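Local coordinates for PKS_KS domain-containing protein (Photorhabdus luminescens subsp. laumondii, PDB 6SMO) that probably acts as a beta-ketoacyl-[acyl-carrier-protein] synthase of the thiolase superfamily and holds a pentaoxo-dodecanal chain, a polyketide-like ligand, in its pocket, at residues G35-T40 with L97-D102; E105-D110 with I266-S271; Q109-R114 with K276-H281; M202-Y207 with D211-G216; V380-E385 with I435-V440. One frame throughout, in Å; residues are numbered along the deposited sequence.

Contact 1: G35-T40 with L97-D102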
# COMPACT_ATOMS: atom_id res chain seq x y z
N GLY B 35 -12.87 13.63 11.13
CA GLY B 35 -13.56 14.01 9.88
C GLY B 35 -13.83 12.78 9.03
O GLY B 35 -12.89 11.98 8.85
N VAL B 36 -15.07 12.62 8.55
CA VAL B 36 -15.51 11.40 7.82
C VAL B 36 -16.47 11.78 6.69
O VAL B 36 -17.36 12.63 6.91
CB VAL B 36 -16.15 10.37 8.79
CG1 VAL B 36 -17.34 10.95 9.54
CG2 VAL B 36 -16.53 9.08 8.08
N VAL B 37 -16.26 11.18 5.51
CA VAL B 37 -17.20 11.15 4.35
C VAL B 37 -17.52 9.68 4.08
O VAL B 37 -16.68 9.01 3.45
CB VAL B 37 -16.61 11.85 3.11
CG1 VAL B 37 -17.56 11.80 1.92
CG2 VAL B 37 -16.20 13.28 3.41
N ALA B 38 -18.67 9.19 4.55
CA ALA B 38 -19.07 7.77 4.50
C ALA B 38 -20.46 7.63 3.89
O ALA B 38 -21.24 8.59 3.90
CB ALA B 38 -19.01 7.16 5.88
N PRO B 39 -20.82 6.45 3.34
CA PRO B 39 -22.17 6.20 2.84
C PRO B 39 -23.26 6.28 3.92
O PRO B 39 -24.39 6.58 3.58
CB PRO B 39 -22.10 4.77 2.27
CG PRO B 39 -20.63 4.55 2.01
CD PRO B 39 -19.93 5.30 3.13
N THR B 40 -22.90 5.99 5.18
CA THR B 40 -23.80 6.06 6.36
C THR B 40 -24.08 7.53 6.72
O THR B 40 -25.19 7.81 7.19
CB THR B 40 -23.23 5.29 7.56
OG1 THR B 40 -21.84 5.60 7.67
CG2 THR B 40 -23.40 3.79 7.43
N LEU B 97 -9.54 12.57 -4.34
CA LEU B 97 -8.96 13.87 -3.90
C LEU B 97 -10.03 14.69 -3.16
O LEU B 97 -9.68 15.34 -2.16
CB LEU B 97 -8.43 14.62 -5.13
CG LEU B 97 -7.74 15.96 -4.86
CD1 LEU B 97 -6.73 15.86 -3.73
CD2 LEU B 97 -7.07 16.48 -6.12
N GLN B 98 -11.28 14.65 -3.63
CA GLN B 98 -12.42 15.44 -3.07
C GLN B 98 -12.70 15.00 -1.62
O GLN B 98 -12.75 15.89 -0.75
CB GLN B 98 -13.68 15.29 -3.93
CG GLN B 98 -14.74 16.34 -3.64
CD GLN B 98 -16.13 15.87 -3.96
OE1 GLN B 98 -16.43 15.44 -5.08
NE2 GLN B 98 -17.01 15.95 -2.98
N PHE B 99 -12.86 13.70 -1.39
CA PHE B 99 -13.22 13.11 -0.07
C PHE B 99 -12.12 13.40 0.96
O PHE B 99 -12.45 13.61 2.14
CB PHE B 99 -13.47 11.60 -0.17
CG PHE B 99 -14.63 11.17 -1.03
CD1 PHE B 99 -15.70 12.02 -1.29
CD2 PHE B 99 -14.68 9.89 -1.55
CE1 PHE B 99 -16.76 11.61 -2.07
CE2 PHE B 99 -15.74 9.47 -2.33
CZ PHE B 99 -16.79 10.34 -2.59
N ALA B 100 -10.85 13.41 0.52
CA ALA B 100 -9.66 13.69 1.35
C ALA B 100 -9.70 15.14 1.84
O ALA B 100 -9.48 15.36 3.05
CB ALA B 100 -8.40 13.39 0.58
N LEU B 101 -9.97 16.09 0.93
CA LEU B 101 -10.03 17.55 1.23
C LEU B 101 -11.22 17.86 2.14
O LEU B 101 -11.06 18.71 3.04
CB LEU B 101 -10.12 18.35 -0.08
CG LEU B 101 -8.81 18.96 -0.57
CD1 LEU B 101 -7.86 17.89 -1.07
CD2 LEU B 101 -9.07 20.00 -1.66
N ASP B 102 -12.36 17.20 1.93
CA ASP B 102 -13.61 17.41 2.70
C ASP B 102 -13.42 16.90 4.13
O ASP B 102 -13.76 17.65 5.07
CB ASP B 102 -14.81 16.72 2.03
CG ASP B 102 -15.20 17.33 0.69
OD1 ASP B 102 -14.88 18.51 0.46
OD2 ASP B 102 -15.83 16.61 -0.11

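Contact 2: E105-D110 with I266-S271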
# COMPACT_ATOMS: atom_id res chain seq x y z
N GLU B 105 -10.84 19.00 6.18
CA GLU B 105 -11.46 20.29 6.57
C GLU B 105 -12.29 20.09 7.84
O GLU B 105 -12.16 20.91 8.77
CB GLU B 105 -12.31 20.85 5.42
CG GLU B 105 -12.84 22.25 5.67
CD GLU B 105 -11.77 23.30 5.93
OE1 GLU B 105 -10.79 23.35 5.16
OE2 GLU B 105 -11.92 24.06 6.92
N MET B 106 -13.11 19.03 7.87
CA MET B 106 -14.00 18.68 9.02
C MET B 106 -13.15 18.31 10.24
O MET B 106 -13.51 18.74 11.36
CB MET B 106 -14.91 17.51 8.66
CG MET B 106 -15.99 17.88 7.67
SD MET B 106 -16.89 16.44 7.04
CE MET B 106 -18.30 17.26 6.29
N ALA B 107 -12.07 17.55 10.04
CA ALA B 107 -11.18 17.03 11.10
C ALA B 107 -10.40 18.18 11.76
O ALA B 107 -10.29 18.17 13.00
CB ALA B 107 -10.24 16.00 10.52
N MET B 108 -9.90 19.12 10.96
CA MET B 108 -9.09 20.28 11.44
C MET B 108 -10.00 21.27 12.19
O MET B 108 -9.52 21.86 13.19
CB MET B 108 -8.40 21.00 10.28
CG MET B 108 -7.25 20.20 9.69
SD MET B 108 -5.79 20.13 10.77
CE MET B 108 -5.11 21.77 10.51
N GLN B 109 -11.24 21.45 11.74
CA GLN B 109 -12.25 22.32 12.40
C GLN B 109 -12.71 21.68 13.72
O GLN B 109 -12.90 22.43 14.70
CB GLN B 109 -13.44 22.59 11.47
CG GLN B 109 -13.15 23.62 10.40
CD GLN B 109 -14.32 23.86 9.47
OE1 GLN B 109 -15.42 23.37 9.69
NE2 GLN B 109 -14.08 24.63 8.42
N ASP B 110 -12.86 20.35 13.74
CA ASP B 110 -13.28 19.57 14.94
C ASP B 110 -12.19 19.64 16.01
O ASP B 110 -12.54 19.77 17.20
CB ASP B 110 -13.61 18.12 14.57
CG ASP B 110 -14.18 17.31 15.72
OD1 ASP B 110 -14.87 17.90 16.57
OD2 ASP B 110 -13.93 16.09 15.76
N ILE B 266 -10.47 10.68 8.35
CA ILE B 266 -9.29 11.50 8.76
C ILE B 266 -9.33 11.69 10.27
O ILE B 266 -10.36 12.20 10.78
CB ILE B 266 -9.26 12.85 8.01
CG1 ILE B 266 -9.15 12.67 6.49
CG2 ILE B 266 -8.16 13.75 8.55
CD1 ILE B 266 -7.83 12.09 6.02
N LEU B 267 -8.26 11.30 10.96
CA LEU B 267 -8.05 11.49 12.42
C LEU B 267 -6.90 12.48 12.63
O LEU B 267 -5.82 12.25 12.05
CB LEU B 267 -7.73 10.14 13.08
CG LEU B 267 -8.89 9.16 13.19
CD1 LEU B 267 -9.09 8.39 11.90
CD2 LEU B 267 -8.66 8.19 14.35
N ILE B 268 -7.13 13.54 13.41
CA ILE B 268 -6.07 14.48 13.87
C ILE B 268 -5.41 13.88 15.11
O ILE B 268 -5.97 14.04 16.22
CB ILE B 268 -6.63 15.90 14.14
CG1 ILE B 268 -7.40 16.45 12.93
CG2 ILE B 268 -5.52 16.84 14.58
CD1 ILE B 268 -6.59 16.55 11.65
N LEU B 269 -4.28 13.19 14.93
CA LEU B 269 -3.44 12.64 16.02
C LEU B 269 -2.45 13.72 16.47
O LEU B 269 -1.92 14.42 15.59
CB LEU B 269 -2.69 11.39 15.53
CG LEU B 269 -3.53 10.34 14.80
CD1 LEU B 269 -2.67 9.14 14.44
CD2 LEU B 269 -4.73 9.92 15.61
N GLU B 270 -2.23 13.87 17.78
CA GLU B 270 -1.19 14.77 18.33
C GLU B 270 -0.75 14.29 19.71
O GLU B 270 -1.41 13.39 20.28
CB GLU B 270 -1.68 16.22 18.36
CG GLU B 270 -2.99 16.44 19.10
CD GLU B 270 -3.44 17.89 19.10
OE1 GLU B 270 -2.81 18.71 19.80
OE2 GLU B 270 -4.42 18.21 18.40
N SER B 271 0.35 14.86 20.21
CA SER B 271 0.97 14.57 21.53
C SER B 271 -0.01 14.89 22.66
O SER B 271 -0.81 15.83 22.50
CB SER B 271 2.26 15.33 21.69
OG SER B 271 2.87 15.06 22.94

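Contact 3: Q109-R114 with K276-H281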
# COMPACT_ATOMS: atom_id res chain seq x y z
N GLN B 109 -11.24 21.45 11.74
CA GLN B 109 -12.25 22.32 12.40
C GLN B 109 -12.71 21.68 13.72
O GLN B 109 -12.90 22.43 14.70
CB GLN B 109 -13.44 22.59 11.47
CG GLN B 109 -13.15 23.62 10.40
CD GLN B 109 -14.32 23.86 9.47
OE1 GLN B 109 -15.42 23.37 9.69
NE2 GLN B 109 -14.08 24.63 8.42
N ASP B 110 -12.86 20.35 13.74
CA ASP B 110 -13.28 19.57 14.94
C ASP B 110 -12.19 19.64 16.01
O ASP B 110 -12.54 19.77 17.20
CB ASP B 110 -13.61 18.12 14.57
CG ASP B 110 -14.18 17.31 15.72
OD1 ASP B 110 -14.87 17.90 16.57
OD2 ASP B 110 -13.93 16.09 15.76
N ALA B 111 -10.92 19.56 15.60
CA ALA B 111 -9.72 19.61 16.48
C ALA B 111 -9.52 21.02 17.04
O ALA B 111 -8.86 21.14 18.09
CB ALA B 111 -8.50 19.15 15.72
N ASN B 112 -10.06 22.04 16.36
CA ASN B 112 -9.92 23.48 16.72
C ASN B 112 -8.45 23.89 16.56
O ASN B 112 -7.90 24.50 17.49
CB ASN B 112 -10.47 23.76 18.13
CG ASN B 112 -10.65 25.24 18.41
OD1 ASN B 112 -10.72 26.06 17.49
ND2 ASN B 112 -10.74 25.60 19.68
N LEU B 113 -7.85 23.55 15.41
CA LEU B 113 -6.46 23.93 15.04
C LEU B 113 -6.51 25.11 14.07
O LEU B 113 -7.35 25.09 13.14
CB LEU B 113 -5.76 22.72 14.39
CG LEU B 113 -5.25 21.66 15.36
CD1 LEU B 113 -4.88 20.39 14.62
CD2 LEU B 113 -4.06 22.18 16.16
N ARG B 114 -5.64 26.10 14.28
CA ARG B 114 -5.53 27.33 13.45
C ARG B 114 -4.05 27.70 13.31
O ARG B 114 -3.24 27.34 14.16
CB ARG B 114 -6.36 28.46 14.06
CG ARG B 114 -6.08 28.74 15.53
CD ARG B 114 -7.27 29.38 16.23
NE ARG B 114 -7.07 29.52 17.66
CZ ARG B 114 -6.63 30.62 18.28
NH1 ARG B 114 -6.48 30.62 19.59
NH2 ARG B 114 -6.33 31.71 17.59
N LYS B 276 -3.01 19.14 25.79
CA LYS B 276 -3.36 19.66 27.14
C LYS B 276 -3.04 21.16 27.25
O LYS B 276 -3.83 21.88 27.88
CB LYS B 276 -2.64 18.88 28.25
CG LYS B 276 -3.30 17.57 28.65
CD LYS B 276 -2.84 17.04 29.99
CE LYS B 276 -1.37 16.66 30.01
NZ LYS B 276 -0.97 16.10 31.33
N GLN B 277 -1.93 21.60 26.65
CA GLN B 277 -1.44 23.01 26.73
C GLN B 277 -2.42 23.95 26.03
O GLN B 277 -2.68 25.04 26.58
CB GLN B 277 -0.03 23.13 26.15
CG GLN B 277 1.06 22.59 27.07
CD GLN B 277 1.26 23.43 28.31
OE1 GLN B 277 1.14 22.95 29.44
NE2 GLN B 277 1.55 24.71 28.11
N ARG B 278 -2.95 23.55 24.86
CA ARG B 278 -3.92 24.36 24.07
C ARG B 278 -5.36 24.02 24.50
O ARG B 278 -6.29 24.66 23.96
CB ARG B 278 -3.71 24.14 22.56
CG ARG B 278 -4.22 22.81 22.02
CD ARG B 278 -3.72 22.58 20.61
NE ARG B 278 -4.39 21.48 19.93
CZ ARG B 278 -5.59 21.55 19.35
NH1 ARG B 278 -6.28 22.68 19.37
NH2 ARG B 278 -6.10 20.49 18.76
N GLY B 279 -5.53 23.07 25.43
CA GLY B 279 -6.82 22.73 26.05
C GLY B 279 -7.77 22.04 25.08
O GLY B 279 -8.98 22.31 25.15
N ALA B 280 -7.23 21.16 24.23
CA ALA B 280 -7.97 20.45 23.16
C ALA B 280 -8.84 19.35 23.78
O ALA B 280 -8.46 18.81 24.84
CB ALA B 280 -7.01 19.87 22.16
N HIS B 281 -9.97 19.03 23.14
CA HIS B 281 -10.86 17.89 23.48
C HIS B 281 -10.23 16.59 22.96
O HIS B 281 -9.84 16.56 21.77
CB HIS B 281 -12.27 18.09 22.91
CG HIS B 281 -13.13 16.88 23.01
ND1 HIS B 281 -13.33 16.02 21.95
CD2 HIS B 281 -13.82 16.36 24.06
CE1 HIS B 281 -14.12 15.03 22.33
NE2 HIS B 281 -14.43 15.22 23.62

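Contact 4: M202-Y207 with D211-G216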
# COMPACT_ATOMS: atom_id res chain seq x y z
N MET B 202 1.48 7.63 14.48
CA MET B 202 1.68 7.36 15.93
C MET B 202 3.18 7.36 16.25
O MET B 202 3.56 7.94 17.29
CB MET B 202 1.07 6.01 16.32
CG MET B 202 1.05 5.75 17.81
SD MET B 202 0.94 3.99 18.22
CE MET B 202 2.58 3.44 17.77
N GLU B 203 3.99 6.74 15.39
CA GLU B 203 5.47 6.61 15.56
C GLU B 203 6.12 8.00 15.51
O GLU B 203 7.00 8.27 16.36
CB GLU B 203 6.05 5.67 14.51
CG GLU B 203 5.74 4.21 14.77
CD GLU B 203 6.01 3.27 13.60
OE1 GLU B 203 5.43 2.17 13.58
OE2 GLU B 203 6.82 3.64 12.72
N HIS B 204 5.71 8.85 14.56
CA HIS B 204 6.21 10.24 14.39
C HIS B 204 6.01 11.03 15.69
O HIS B 204 6.97 11.71 16.11
CB HIS B 204 5.52 10.94 13.20
CG HIS B 204 6.13 10.61 11.88
ND1 HIS B 204 5.41 9.99 10.87
CD2 HIS B 204 7.37 10.82 11.39
CE1 HIS B 204 6.19 9.83 9.82
NE2 HIS B 204 7.39 10.33 10.11
N ILE B 205 4.82 10.94 16.29
CA ILE B 205 4.44 11.71 17.52
C ILE B 205 5.18 11.11 18.72
O ILE B 205 5.75 11.89 19.51
CB ILE B 205 2.91 11.72 17.72
CG1 ILE B 205 2.18 12.37 16.54
CG2 ILE B 205 2.54 12.39 19.04
CD1 ILE B 205 0.71 12.03 16.46
N ARG B 206 5.16 9.78 18.85
CA ARG B 206 5.69 9.04 20.04
C ARG B 206 7.20 9.25 20.17
O ARG B 206 7.66 9.48 21.31
CB ARG B 206 5.36 7.55 19.95
CG ARG B 206 5.90 6.74 21.12
CD ARG B 206 5.04 5.54 21.48
NE ARG B 206 5.29 4.39 20.62
CZ ARG B 206 4.57 3.28 20.61
NH1 ARG B 206 4.89 2.30 19.79
NH2 ARG B 206 3.52 3.15 21.40
N TYR B 207 7.94 9.18 19.06
CA TYR B 207 9.43 9.21 19.03
C TYR B 207 9.93 10.65 18.82
O TYR B 207 11.16 10.84 18.70
CB TYR B 207 9.96 8.23 17.99
CG TYR B 207 9.63 6.78 18.29
CD1 TYR B 207 9.99 6.21 19.50
CD2 TYR B 207 8.97 5.99 17.37
CE1 TYR B 207 9.69 4.89 19.80
CE2 TYR B 207 8.66 4.66 17.65
CZ TYR B 207 9.02 4.11 18.87
OH TYR B 207 8.72 2.81 19.15
N ASP B 211 4.52 16.97 16.54
CA ASP B 211 3.60 17.32 17.66
C ASP B 211 2.16 17.06 17.20
O ASP B 211 1.41 16.42 17.97
CB ASP B 211 3.79 18.77 18.10
CG ASP B 211 5.12 19.04 18.79
OD1 ASP B 211 5.63 18.12 19.46
OD2 ASP B 211 5.64 20.16 18.64
N ILE B 212 1.80 17.53 16.01
CA ILE B 212 0.48 17.30 15.34
C ILE B 212 0.72 16.35 14.15
O ILE B 212 1.84 16.37 13.60
CB ILE B 212 -0.17 18.62 14.89
CG1 ILE B 212 -0.03 19.72 15.95
CG2 ILE B 212 -1.62 18.41 14.49
CD1 ILE B 212 -0.24 21.12 15.42
N MET B 213 -0.29 15.57 13.77
CA MET B 213 -0.23 14.64 12.60
C MET B 213 -1.64 14.37 12.07
O MET B 213 -2.47 13.84 12.83
CB MET B 213 0.44 13.32 12.99
CG MET B 213 1.11 12.61 11.83
SD MET B 213 2.71 13.33 11.40
CE MET B 213 3.08 12.42 9.89
N LEU B 214 -1.90 14.74 10.81
CA LEU B 214 -3.16 14.44 10.08
C LEU B 214 -3.03 13.07 9.41
O LEU B 214 -2.26 12.97 8.44
CB LEU B 214 -3.43 15.55 9.06
CG LEU B 214 -4.83 15.56 8.44
CD1 LEU B 214 -5.31 16.98 8.19
CD2 LEU B 214 -4.87 14.75 7.15
N ALA B 215 -3.73 12.06 9.93
CA ALA B 215 -3.64 10.65 9.50
C ALA B 215 -5.02 10.13 9.07
O ALA B 215 -6.03 10.71 9.51
CB ALA B 215 -3.07 9.82 10.63
N GLY B 216 -5.04 9.08 8.25
CA GLY B 216 -6.27 8.41 7.78
C GLY B 216 -6.09 7.78 6.41
O GLY B 216 -4.95 7.40 6.08

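Contact 5: V380-E385 with I435-V440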
# COMPACT_ATOMS: atom_id res chain seq x y z
N VAL B 380 -12.60 6.27 12.91
CA VAL B 380 -13.40 7.48 13.28
C VAL B 380 -14.58 7.02 14.15
O VAL B 380 -14.81 7.64 15.20
CB VAL B 380 -13.87 8.27 12.04
CG1 VAL B 380 -14.95 9.28 12.39
CG2 VAL B 380 -12.71 8.95 11.34
N ALA B 381 -15.29 5.97 13.71
CA ALA B 381 -16.44 5.36 14.41
C ALA B 381 -16.00 4.84 15.78
O ALA B 381 -16.75 5.03 16.76
CB ALA B 381 -17.03 4.26 13.57
N LEU B 382 -14.82 4.21 15.84
CA LEU B 382 -14.22 3.64 17.08
C LEU B 382 -13.99 4.75 18.11
O LEU B 382 -14.30 4.53 19.30
CB LEU B 382 -12.91 2.93 16.72
CG LEU B 382 -12.07 2.43 17.89
CD1 LEU B 382 -12.89 1.56 18.83
CD2 LEU B 382 -10.86 1.67 17.39
N CYS B 383 -13.47 5.90 17.67
CA CYS B 383 -13.18 7.08 18.53
C CYS B 383 -14.48 7.64 19.11
O CYS B 383 -14.49 7.98 20.30
CB CYS B 383 -12.43 8.16 17.75
SG CYS B 383 -10.75 7.65 17.28
N LEU B 384 -15.55 7.70 18.30
CA LEU B 384 -16.90 8.18 18.71
C LEU B 384 -17.52 7.18 19.70
O LEU B 384 -18.20 7.64 20.64
CB LEU B 384 -17.78 8.34 17.46
CG LEU B 384 -17.40 9.48 16.53
CD1 LEU B 384 -18.05 9.32 15.16
CD2 LEU B 384 -17.76 10.83 17.14
N GLU B 385 -17.30 5.88 19.49
CA GLU B 385 -17.84 4.78 20.34
C GLU B 385 -17.27 4.90 21.76
O GLU B 385 -18.05 4.79 22.72
CB GLU B 385 -17.52 3.41 19.75
CG GLU B 385 -18.48 2.98 18.66
CD GLU B 385 -18.13 1.65 18.01
OE1 GLU B 385 -17.01 1.54 17.48
OE2 GLU B 385 -18.96 0.73 18.05
N ILE B 435 -4.40 -1.77 15.73
CA ILE B 435 -4.12 -0.61 16.64
C ILE B 435 -4.92 -0.81 17.93
O ILE B 435 -6.06 -1.30 17.85
CB ILE B 435 -4.43 0.75 15.96
CG1 ILE B 435 -5.86 0.81 15.40
CG2 ILE B 435 -3.40 1.08 14.90
CD1 ILE B 435 -6.37 2.21 15.19
N VAL B 436 -4.32 -0.45 19.07
CA VAL B 436 -4.96 -0.51 20.41
C VAL B 436 -5.35 0.91 20.82
O VAL B 436 -4.44 1.74 21.01
CB VAL B 436 -4.03 -1.16 21.45
CG1 VAL B 436 -4.67 -1.22 22.83
CG2 VAL B 436 -3.57 -2.54 21.02
N MET B 437 -6.66 1.18 20.92
CA MET B 437 -7.21 2.48 21.39
C MET B 437 -7.67 2.33 22.84
O MET B 437 -8.00 1.20 23.25
CB MET B 437 -8.37 2.95 20.51
CG MET B 437 -7.93 3.40 19.13
SD MET B 437 -9.07 4.58 18.39
CE MET B 437 -8.15 5.05 16.93
N ARG B 438 -7.70 3.44 23.58
CA ARG B 438 -7.89 3.48 25.05
C ARG B 438 -8.63 4.77 25.43
O ARG B 438 -8.39 5.80 24.77
CB ARG B 438 -6.52 3.40 25.73
CG ARG B 438 -6.56 3.15 27.23
CD ARG B 438 -5.15 3.09 27.80
NE ARG B 438 -5.13 2.86 29.24
CZ ARG B 438 -4.03 2.78 29.98
NH1 ARG B 438 -2.83 2.92 29.42
NH2 ARG B 438 -4.12 2.56 31.28
N ALA B 439 -9.49 4.70 26.45
CA ALA B 439 -10.22 5.85 27.02
C ALA B 439 -9.28 6.63 27.95
O ALA B 439 -8.43 5.99 28.61
CB ALA B 439 -11.45 5.37 27.76
N VAL B 440 -9.43 7.96 27.98
CA VAL B 440 -8.61 8.89 28.83
C VAL B 440 -9.49 9.36 30.00
O VAL B 440 -10.65 9.73 29.81
CB VAL B 440 -8.07 10.07 28.01
CG1 VAL B 440 -7.16 10.97 28.83
CG2 VAL B 440 -7.35 9.60 26.75

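Contact 1: G35-T40 with L97-D102
Val-37 and Phe-99 form the tight part of this contact, where strand 29-37 meets an outer helix of the thiolase fold. The CA atoms of Val-37 and Phe-99 lie 6.3 Å apart. Val-37 divides its two methyls between two helix residues one turn apart. Val-37 CG1 meets the Phe-99 ring, 3.7 Å from CD1 and 4.1 Å from CE1. The approach to the ring is oblique, and the two side chains cross at about a right angle. The valine torsion explains the split: CG1 stands opposite the backbone N (chi1 179°), while CG2 lies beside it and turns to the next turn of the helix. There Val-37 CG2 rests 4.0 Å from Asp-102 CB. This is the looser side. Asp-102 gives the contact only its methylene, and its carboxylate turns to a partner on its own helix. Gln-98 NE2 donates to Asp-102 OD2 over 3.2 Å in a nearly straight bond (165°), with the acceptor close to the amide plane. Both of these polar residues are partly exposed, whereas Val-37 and Phe-99 are buried. Phe-99 also packs on Val-78 and Glu-262 of nearby loops. Strand 29-37 pairs with strand 263-271 through Gly-35 with Ile-266 and Val-37 with Cys-264. Helix 95-111 lies on the Val-37 side of the strand, while Val-36, pointing the other way, packs on Ile-377 and Val-380 of helix 372-388.

Contact 2: E105-D110 with I266-S271
Ala-107 meets Ile-266 and Ile-268 where an outer helix of the thiolase fold lies on its sheet. The axes of segments 105-110 and 266-271 come within 7.9 Å, and the helix runs 36° from the strand direction. Across the interface the contact is apolar. Ala-107 CB sits 3.6 Å from Ile-266 CG2 and 3.8 Å from Ile-268 CG1. Its small side chain probably lets the helix backbone come near the strand. Ile-266 offers its CG2 branch, while its CG1 arm leads away. Ile-268 instead uses the CG1 arm, which lies beside the backbone N (chi1 -54°) and reaches the helix, with Ile-268 CG1 3.4 Å from Ala-107 O. Leu-267 points to the other face of the sheet.

The polar links go to neighbours. Asp-110 OD2 accepts from Leu-34 N and so ties the helix to strand 29-37. Glu-270, buried, pairs through OE2 with Arg-278 in a salt bridge and with Thr-32 OG1, and through OE1 with His-274 ND1. Strand 263-271 pairs with strand 212-219 through Leu-267 with Ala-215 and Leu-269 with Met-213.

One sulfur contact completes the interface. The Met-108 chain bends at both chi2 and chi3 and crosses Ile-268 at about a right angle, placing SD 3.8 Å from Ile-268 CD1.

Contact 3: Q109-R114 with K276-H281
Ala-111 and Arg-278 meet where two helices end, and each chain then turns through a residue of positive phi, Asn-112 or Gly-279, with the CA atoms of Ala-111 and Ala-280 7.0 Å apart. Arg-278 carries the contact. Its guanidinium turns its NH1 and NH2 end to the carbonyl of Ala-111 and grips that one oxygen with both nitrogens. The bond from Arg-278 NH2 to Ala-111 O is 2.9 Å long (156°). The bond from Arg-278 NH1 to Ala-111 O is longer, 3.3 Å, and more bent (137°). The oxygen lies near the guanidinium plane, but both donors reach it from one face of the carbonyl, away from the carbonyl plane. Arg-278 NH1 also makes a weak bond to Asn-112 O at 3.1 Å. The Arg-278 chain runs extended from CG to NE, which carries the guanidinium across to the helix end at Ala-111.

The flat group is packed on both faces. Leu-113 CD2 stands 3.6 Å above one face of the Arg-278 guanidinium, over its centre, and Ala-280 CB stands 3.5 Å from the opposite face. NH2 has a second partner in a salt bridge to Glu-270 OE2. The positive guanidinium probably offsets the negative end of the helix dipole at Ala-111. Both turns are Schellman motifs that end their helices: Asn-112 is the C-prime residue of one, where Leu-113 N returns to Met-108 O, and Gly-279 is that of the other.

Contact 4: M202-Y207 with D211-G216
Met-213 lies against His-204 and Ile-205 within a beta-alpha-beta crossover of the thiolase fold. Helix 193-206 here joins strand 184-185 to strand 212-219, which run parallel with strand 123-128 between them. The Met-213 side chain sets the packing. Its CG lies roughly opposite the backbone N (chi1 -154°), and the chain then bends at chi2 (79°) before straightening at chi3. CB faces Ile-205, and the bend carries SD and CE to His-204. Ile-205 keeps its CG1 arm beside the backbone N and stretches it forward, so that Ile-205 CD1 comes 3.7 Å from Met-213 CB. Both pairs cross at a slant.

Met-213 SD lies 4.9 Å from the centre of the His-204 ring, 43° off the normal. This is an oblique sulfur-aromatic contact. The imidazole also serves the assembly: His-204 NE2 is hydrogen-bonded to Tyr-168 OH of the neighbouring Ketoacyl_synth_N domain-containing protein chain, and the two rings stand at about 90°. Just before the strand, Asp-211 turns from the helix, and its OD1 forms salt bridges with Arg-27 and Arg-122. The methyl CE of Met-213 comes obliquely to the ring, 3.5 Å from His-204 ND1.

Contact 5: V380-E385 with I435-V440
Leu-382, Cys-383 and Met-437 join a central helix of the thiolase fold to a strand of its C-terminal half. The fold is a layered one, with buried helices between sheet layers. Helix 372-388 is such a helix, and segment 380-385 packs on segment 435-440 of strand 431-438. The backbones stay apart: the nearest CA atoms, those of Cys-383 and Met-437, are 8.1 Å from each other. Side chains fill the interval, and all three residues are buried.

Met-437 reaches out from the strand with its chain extended beyond CG. Its sulfur meets two helix residues. One is Leu-382, with CG opposite the backbone N (chi1 173°), which sends the branched end out toward the strand. Leu-382 CD2 lies 3.8 Å from Met-437 CG and 3.6 Å from Met-437 SD, and the two side chains cross at a slant. The other is Cys-383, at the next position, its SG beside the backbone N. These contacts are apolar.

The neighbours place the helix between the two halves of the fold. Cys-383 also packs on Val-31 and Leu-34 of strand 29-37, and Leu-382 on Ala-421 and Lys-423 of strand 420-427. Elsewhere on the helix, buried Glu-385 uses OE2 to accept from His-392 N and Asn-361 ND2. Within the contact itself, Cys-383 SG touches the end of the methionine, at 3.7 Å from both SD and CE of Met-437.

In the fold
Contacts 1, 2 and 3 lie in turn along helix 95-111, on strand 29-37, on strand 263-271 and at the helix's C-terminal turn. The centres of contacts 2 and 3 are about 9 Å apart. Those of contacts 4 and 2 are about 11 Å apart across paired strands, where Leu-269 O meets Met-213 N at 2.7 Å. Contact 5 backs onto contact 2, with Leu-267 CD2 3.6 Å from Cys-383 SG. Contacts 1 and 5 approach through Val-36 and Val-380. Residues lining the ligand pocket adjoin these elements: Cys-191 just precedes helix 193-206, His-369 and Leu-371 precede helix 372-388, and Gly-427 and Phe-428 lie shortly before strand 431-438.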